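Local coordinates for hydroxynitrile lyase (Passiflora edulis, PDB 5XZT), which probably acts as a lyase that splits cyanohydrins into hydrogen cyanide and a carbonyl compound, working as a homodimer of the dimeric alpha/beta-barrel family, at residues P4-H9 with E66-S71; I10-Y15 with T62-S67. One frame throughout, in Å; residues are numbered along the deposited sequence.

Contact 1 (P4-H9 with E66-S71); sequences PEIVRH and ESTFHS
The hydroxyl of T68 has two partners: NH1 of R8 donates to OG1 over 2.8 Å, the oxygen lying in the guanidinium plane at its edge, and OG1 is also hydrogen-bonded to E43. R8 reaches it by bending at chi2 (83°) and chi3 (77°), which turns NH1 toward T68 instead of straight out from the sheet. Its NE stays 4.1 Å from OE1 of E66, which sits well out of the guanidinium plane, so charge alone acts there. Across the dimer interface, R8 NH2 forms a salt bridge to E66 of the second subunit, and E66 OE2 is hydrogen-bonded to Y103 of that subunit. With an alanine in place of R8, T68 OG1 would lose its guanidinium donor, and E66 of the second subunit is likely to be left without its salt-bridge mate. CG2 of T68 meets CG2 of I6 at 3.4 Å, tighter than usual for carbon. The backbones form an antiparallel ladder, almost straight between V7 N and F69 O (2.8 Å, 175°). On the sheet face bearing V7, H9 and F69, CB of H9 meets the edge of the F69 ring, while H9 ND1 bonds N102 of strand 95-104. F75 of helix 72-79 packs against both rings, and S71 caps that helix through D74 N.

Contact 2 (I10-Y15 with T62-S67); sequences IVFNRY and THAYES
N13, Y65 and Y15 form a chain of side-chain hydrogen bonds: Y15 OH donates to Y65 OH (2.7 Å), which donates to N13 OD1 (2.8 Å). The Y65 hydroxyl approaches from above the amide's carbonyl plane, 37° out of it, while OD1 lies at the edge of the Y65 ring. N13 holds CG between its backbone N and carbonyl carbon (chi1 89°), a turn that swings the amide toward Y65 and sets ND2 over the centre of the Y15 ring, 3.3 Å above its plane. Y15 in turn points its CE2 edge at the face of H63 in a T-shaped stack, with planes 85° apart. ND1 of H63 shares a hydrogen bond with T62 OG1 (2.8 Å). In a classic beta bulge, the N atoms of T62 and H63 reach N13 O from opposite faces of its plane. On the other side of the sheet, F12 CD1 rests on A64 CB (3.7 Å) and I10 CD1 lies along the E66 side chain. F12 also stacks on F12 of the second subunit. Helix 21-33 covers the tyrosine face, Y31 meeting Y65 and I28 touching Y15 and H63, while W46 of adjacent strand 44-48 touches H63 and Y65.

Both contacts join the same two antiparallel strands, 7-15 and 63-69, the central pair of a four-stranded sheet flanked by strands 44-48 and 95-104, as suits a dimeric alpha/beta barrel. Contact 2 lies about 5 Å from the chain centre; contact 1, whose centre is about 13 Å from the chain centre, is also largely buried but frays into exposed loop at E5 and H70. Toward the partner subunit, contact 1 offers charge and contact 2 chiefly apolar groups, with E66 common to both. On the helix-covered face, aromatic rings gather in contact 1, while contact 2 buries a chain of hydrogen bonds among aromatic rings of its own. Hexanediol, probably from the crystallisation liquor, is bound near H9 and V11 and may mark a pocket.

Contact 1 (P4-H9 with E66-S71)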
loop_
_atom_site.group_PDB
_atom_site.type_symbol
_atom_site.label_atom_id
_atom_site.label_comp_id
_atom_site.label_asym_id
_atom_site.label_seq_id
_atom_site.Cartn_x
_atom_site.Cartn_y
_atom_site.Cartn_z
ATOM N N PRO A 4 -19.211 7.704 -5.186
ATOM C CA PRO A 4 -18.499 7.230 -6.376
ATOM C C PRO A 4 -17.409 6.198 -6.051
ATOM O O PRO A 4 -16.978 6.096 -4.898
ATOM C CB PRO A 4 -17.876 8.516 -6.930
ATOM C CG PRO A 4 -17.617 9.351 -5.715
ATOM C CD PRO A 4 -18.648 8.971 -4.679
ATOM N N GLU A 5 -16.969 5.469 -7.080
ATOM C CA GLU A 5 -15.995 4.373 -6.940
ATOM C C GLU A 5 -14.556 4.905 -7.035
ATOM O O GLU A 5 -13.891 4.758 -8.068
ATOM C CB GLU A 5 -16.223 3.293 -8.020
ATOM C CG GLU A 5 -17.661 2.811 -8.198
ATOM C CD GLU A 5 -18.254 2.158 -6.962
ATOM O OE1 GLU A 5 -19.500 2.062 -6.893
ATOM O OE2 GLU A 5 -17.493 1.737 -6.068
ATOM N N ILE A 6 -14.083 5.502 -5.944
ATOM C CA ILE A 6 -12.735 6.087 -5.891
ATOM C C ILE A 6 -11.692 4.967 -5.704
ATOM O O ILE A 6 -11.885 4.064 -4.896
ATOM C CB ILE A 6 -12.654 7.167 -4.798
ATOM C CG1 ILE A 6 -13.562 8.341 -5.192
ATOM C CG2 ILE A 6 -11.231 7.672 -4.612
ATOM C CD1 ILE A 6 -13.735 9.396 -4.119
ATOM N N VAL A 7 -10.594 5.058 -6.456
ATOM C CA VAL A 7 -9.622 3.964 -6.590
ATOM C C VAL A 7 -8.311 4.392 -5.949
ATOM O O VAL A 7 -7.864 5.512 -6.184
ATOM C CB VAL A 7 -9.401 3.626 -8.085
ATOM C CG1 VAL A 7 -8.281 2.608 -8.278
ATOM C CG2 VAL A 7 -10.692 3.106 -8.694
ATOM N N ARG A 8 -7.712 3.521 -5.130
ATOM C CA ARG A 8 -6.369 3.721 -4.627
ATOM C C ARG A 8 -5.393 2.907 -5.475
ATOM O O ARG A 8 -5.694 1.781 -5.863
ATOM C CB ARG A 8 -6.256 3.272 -3.167
ATOM C CG ARG A 8 -4.999 3.795 -2.464
ATOM C CD ARG A 8 -5.218 5.215 -1.955
ATOM N NE ARG A 8 -6.016 5.186 -0.744
ATOM C CZ ARG A 8 -6.808 6.164 -0.299
ATOM N NH1 ARG A 8 -6.934 7.321 -0.945
ATOM N NH2 ARG A 8 -7.483 5.989 0.841
ATOM N N HIS A 9 -4.228 3.489 -5.731
ATOM C CA HIS A 9 -3.160 2.865 -6.487
ATOM C C HIS A 9 -1.975 2.875 -5.547
ATOM O O HIS A 9 -1.460 3.943 -5.207
ATOM C CB HIS A 9 -2.899 3.687 -7.751
ATOM C CG HIS A 9 -1.700 3.268 -8.544
ATOM N ND1 HIS A 9 -1.745 2.270 -9.491
ATOM C CD2 HIS A 9 -0.451 3.777 -8.600
ATOM C CE1 HIS A 9 -0.564 2.162 -10.074
ATOM N NE2 HIS A 9 0.240 3.066 -9.551
ATOM N N GLU A 66 1.565 6.007 -2.727
ATOM C CA GLU A 66 0.125 5.940 -2.835
ATOM C C GLU A 66 -0.393 7.084 -3.680
ATOM O O GLU A 66 0.100 8.202 -3.565
ATOM C CB GLU A 66 -0.508 6.077 -1.471
ATOM C CG GLU A 66 -0.102 5.031 -0.462
ATOM C CD GLU A 66 -0.926 5.170 0.806
ATOM O OE1 GLU A 66 -2.185 5.311 0.686
ATOM O OE2 GLU A 66 -0.329 5.229 1.904
ATOM N N SER A 67 -1.397 6.796 -4.486
ATOM C CA SER A 67 -2.155 7.834 -5.197
ATOM C C SER A 67 -3.623 7.448 -5.317
ATOM O O SER A 67 -4.001 6.280 -5.144
ATOM C CB SER A 67 -1.543 8.113 -6.559
ATOM O OG SER A 67 -1.274 6.924 -7.249
ATOM N N THR A 68 -4.446 8.459 -5.576
ATOM C CA THR A 68 -5.889 8.302 -5.601
ATOM C C THR A 68 -6.403 8.800 -6.949
ATOM O O THR A 68 -5.945 9.841 -7.433
ATOM C CB THR A 68 -6.518 9.085 -4.432
ATOM O OG1 THR A 68 -5.981 8.574 -3.212
ATOM C CG2 THR A 68 -8.029 8.937 -4.413
ATOM N N PHE A 69 -7.311 8.030 -7.553
ATOM C CA PHE A 69 -7.971 8.371 -8.796
ATOM C C PHE A 69 -9.471 8.306 -8.564
ATOM O O PHE A 69 -9.966 7.411 -7.863
ATOM C CB PHE A 69 -7.528 7.429 -9.912
ATOM C CG PHE A 69 -6.066 7.528 -10.214
ATOM C CD1 PHE A 69 -5.140 6.820 -9.453
ATOM C CD2 PHE A 69 -5.606 8.363 -11.230
ATOM C CE1 PHE A 69 -3.781 6.934 -9.703
ATOM C CE2 PHE A 69 -4.250 8.470 -11.495
ATOM C CZ PHE A 69 -3.338 7.755 -10.737
ATOM N N HIS A 70 -10.203 9.266 -9.122
ATOM C CA HIS A 70 -11.626 9.300 -8.843
ATOM C C HIS A 70 -12.412 8.239 -9.641
ATOM O O HIS A 70 -13.547 7.926 -9.292
ATOM C CB HIS A 70 -12.147 10.742 -8.906
ATOM C CG HIS A 70 -11.775 11.530 -7.686
ATOM N ND1 HIS A 70 -12.272 12.785 -7.409
ATOM C CD2 HIS A 70 -10.975 11.204 -6.641
ATOM C CE1 HIS A 70 -11.780 13.206 -6.256
ATOM N NE2 HIS A 70 -10.993 12.264 -5.769
ATOM N N SER A 71 -11.777 7.626 -10.638
ATOM C CA SER A 71 -12.342 6.477 -11.354
ATOM C C SER A 71 -11.244 5.668 -12.036
ATOM O O SER A 71 -10.138 6.174 -12.270
ATOM C CB SER A 71 -13.336 6.947 -12.425
ATOM O OG SER A 71 -12.670 7.699 -13.425
HETATM O O HOH W 1 -16.059 7.112 -9.789
HETATM O O HOH W 2 1.043 5.560 -6.216
#

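Contact 2 (I10-Y15 with T62-S67)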
loop_
_atom_site.group_PDB
_atom_site.type_symbol
_atom_site.label_atom_id
_atom_site.label_comp_id
_atom_site.label_asym_id
_atom_site.label_seq_id
_atom_site.Cartn_x
_atom_site.Cartn_y
_atom_site.Cartn_z
ATOM N N ILE A 10 -1.580 1.694 -5.080
ATOM C CA ILE A 10 -0.467 1.580 -4.161
ATOM C C ILE A 10 0.627 0.724 -4.768
ATOM O O ILE A 10 0.392 -0.390 -5.215
ATOM C CB ILE A 10 -0.860 1.056 -2.757
ATOM C CG1 ILE A 10 -1.943 1.987 -2.161
ATOM C CG2 ILE A 10 0.397 0.992 -1.879
ATOM C CD1 ILE A 10 -2.164 1.821 -0.667
ATOM N N VAL A 11 1.816 1.309 -4.789
ATOM C CA VAL A 11 3.036 0.694 -5.302
ATOM C C VAL A 11 4.013 0.439 -4.161
ATOM O O VAL A 11 4.289 1.336 -3.346
ATOM C CB VAL A 11 3.690 1.625 -6.318
ATOM C CG1 VAL A 11 5.020 1.063 -6.813
ATOM C CG2 VAL A 11 2.727 1.909 -7.463
ATOM N N PHE A 12 4.549 -0.779 -4.101
ATOM C CA PHE A 12 5.730 -1.058 -3.287
ATOM C C PHE A 12 6.881 -1.390 -4.253
ATOM O O PHE A 12 6.668 -2.114 -5.210
ATOM C CB PHE A 12 5.541 -2.286 -2.398
ATOM C CG PHE A 12 4.514 -2.164 -1.302
ATOM C CD1 PHE A 12 3.999 -0.955 -0.867
ATOM C CD2 PHE A 12 4.099 -3.324 -0.664
ATOM C CE1 PHE A 12 3.064 -0.914 0.162
ATOM C CE2 PHE A 12 3.176 -3.292 0.374
ATOM C CZ PHE A 12 2.664 -2.081 0.793
ATOM N N ASN A 13 8.080 -0.886 -3.997
ATOM C CA ASN A 13 9.244 -1.296 -4.782
ATOM C C ASN A 13 10.527 -1.383 -3.969
ATOM O O ASN A 13 10.587 -1.027 -2.786
ATOM C CB ASN A 13 9.407 -0.408 -6.049
ATOM C CG ASN A 13 10.247 0.837 -5.823
ATOM O OD1 ASN A 13 10.149 1.489 -4.791
ATOM N ND2 ASN A 13 11.090 1.184 -6.822
ATOM N N ARG A 14 11.530 -1.912 -4.649
ATOM C CA ARG A 14 12.902 -1.941 -4.222
ATOM C C ARG A 14 13.706 -1.505 -5.448
ATOM O O ARG A 14 13.431 -1.964 -6.564
ATOM C CB ARG A 14 13.288 -3.366 -3.823
ATOM C CG ARG A 14 14.707 -3.524 -3.324
ATOM C CD ARG A 14 15.093 -4.994 -3.233
ATOM N NE ARG A 14 16.438 -5.109 -2.692
ATOM C CZ ARG A 14 16.759 -5.109 -1.396
ATOM N NH1 ARG A 14 15.838 -5.010 -0.434
ATOM N NH2 ARG A 14 18.038 -5.207 -1.049
ATOM N N TYR A 15 14.674 -0.626 -5.236
ATOM C CA TYR A 15 15.497 -0.085 -6.314
ATOM C C TYR A 15 16.694 -0.963 -6.615
ATOM O O TYR A 15 17.237 -1.624 -5.716
ATOM C CB TYR A 15 15.969 1.338 -5.978
ATOM C CG TYR A 15 14.856 2.341 -6.137
ATOM C CD1 TYR A 15 14.530 2.840 -7.393
ATOM C CD2 TYR A 15 14.083 2.738 -5.045
ATOM C CE1 TYR A 15 13.498 3.743 -7.570
ATOM C CE2 TYR A 15 13.042 3.630 -5.205
ATOM C CZ TYR A 15 12.751 4.128 -6.475
ATOM O OH TYR A 15 11.726 5.017 -6.684
ATOM N N THR A 62 11.338 -1.598 -0.022
ATOM C CA THR A 62 11.877 -0.470 0.735
ATOM C C THR A 62 11.041 0.795 0.695
ATOM O O THR A 62 11.176 1.639 1.587
ATOM C CB THR A 62 13.288 -0.122 0.254
ATOM O OG1 THR A 62 13.264 0.162 -1.155
ATOM C CG2 THR A 62 14.251 -1.320 0.518
ATOM N N HIS A 63 10.248 0.955 -0.357
ATOM C CA HIS A 63 9.499 2.191 -0.628
ATOM C C HIS A 63 8.032 1.868 -0.925
ATOM O O HIS A 63 7.716 0.849 -1.570
ATOM C CB HIS A 63 10.063 2.880 -1.863
ATOM C CG HIS A 63 11.393 3.531 -1.666
ATOM N ND1 HIS A 63 12.564 2.816 -1.515
ATOM C CD2 HIS A 63 11.744 4.838 -1.664
ATOM C CE1 HIS A 63 13.572 3.663 -1.382
ATOM N NE2 HIS A 63 13.104 4.895 -1.480
ATOM N N ALA A 64 7.142 2.752 -0.469
ATOM C CA ALA A 64 5.717 2.709 -0.792
ATOM C C ALA A 64 5.309 4.048 -1.396
ATOM O O ALA A 64 5.848 5.093 -1.019
ATOM C CB ALA A 64 4.883 2.421 0.449
ATOM N N TYR A 65 4.392 4.000 -2.353
ATOM C CA TYR A 65 3.834 5.190 -2.985
ATOM C C TYR A 65 2.330 5.005 -3.137
ATOM O O TYR A 65 1.872 3.981 -3.648
ATOM C CB TYR A 65 4.439 5.429 -4.370
ATOM C CG TYR A 65 5.905 5.152 -4.485
ATOM C CD1 TYR A 65 6.364 3.849 -4.600
ATOM C CD2 TYR A 65 6.846 6.181 -4.466
ATOM C CE1 TYR A 65 7.700 3.565 -4.691
ATOM C CE2 TYR A 65 8.198 5.909 -4.565
ATOM C CZ TYR A 65 8.623 4.594 -4.686
ATOM O OH TYR A 65 9.964 4.281 -4.784
ATOM N N GLU A 66 1.565 6.007 -2.727
ATOM C CA GLU A 66 0.125 5.940 -2.835
ATOM C C GLU A 66 -0.393 7.084 -3.680
ATOM O O GLU A 66 0.100 8.202 -3.565
ATOM C CB GLU A 66 -0.508 6.077 -1.471
ATOM C CG GLU A 66 -0.102 5.031 -0.462
ATOM C CD GLU A 66 -0.926 5.170 0.806
ATOM O OE1 GLU A 66 -2.185 5.311 0.686
ATOM O OE2 GLU A 66 -0.329 5.229 1.904
ATOM N N SER A 67 -1.397 6.796 -4.486
ATOM C CA SER A 67 -2.155 7.834 -5.197
ATOM C C SER A 67 -3.623 7.448 -5.317
ATOM O O SER A 67 -4.001 6.280 -5.144
ATOM C CB SER A 67 -1.543 8.113 -6.559
ATOM O OG SER A 67 -1.274 6.924 -7.249
HETATM O O HOH W 3 15.565 -0.019 -2.570
#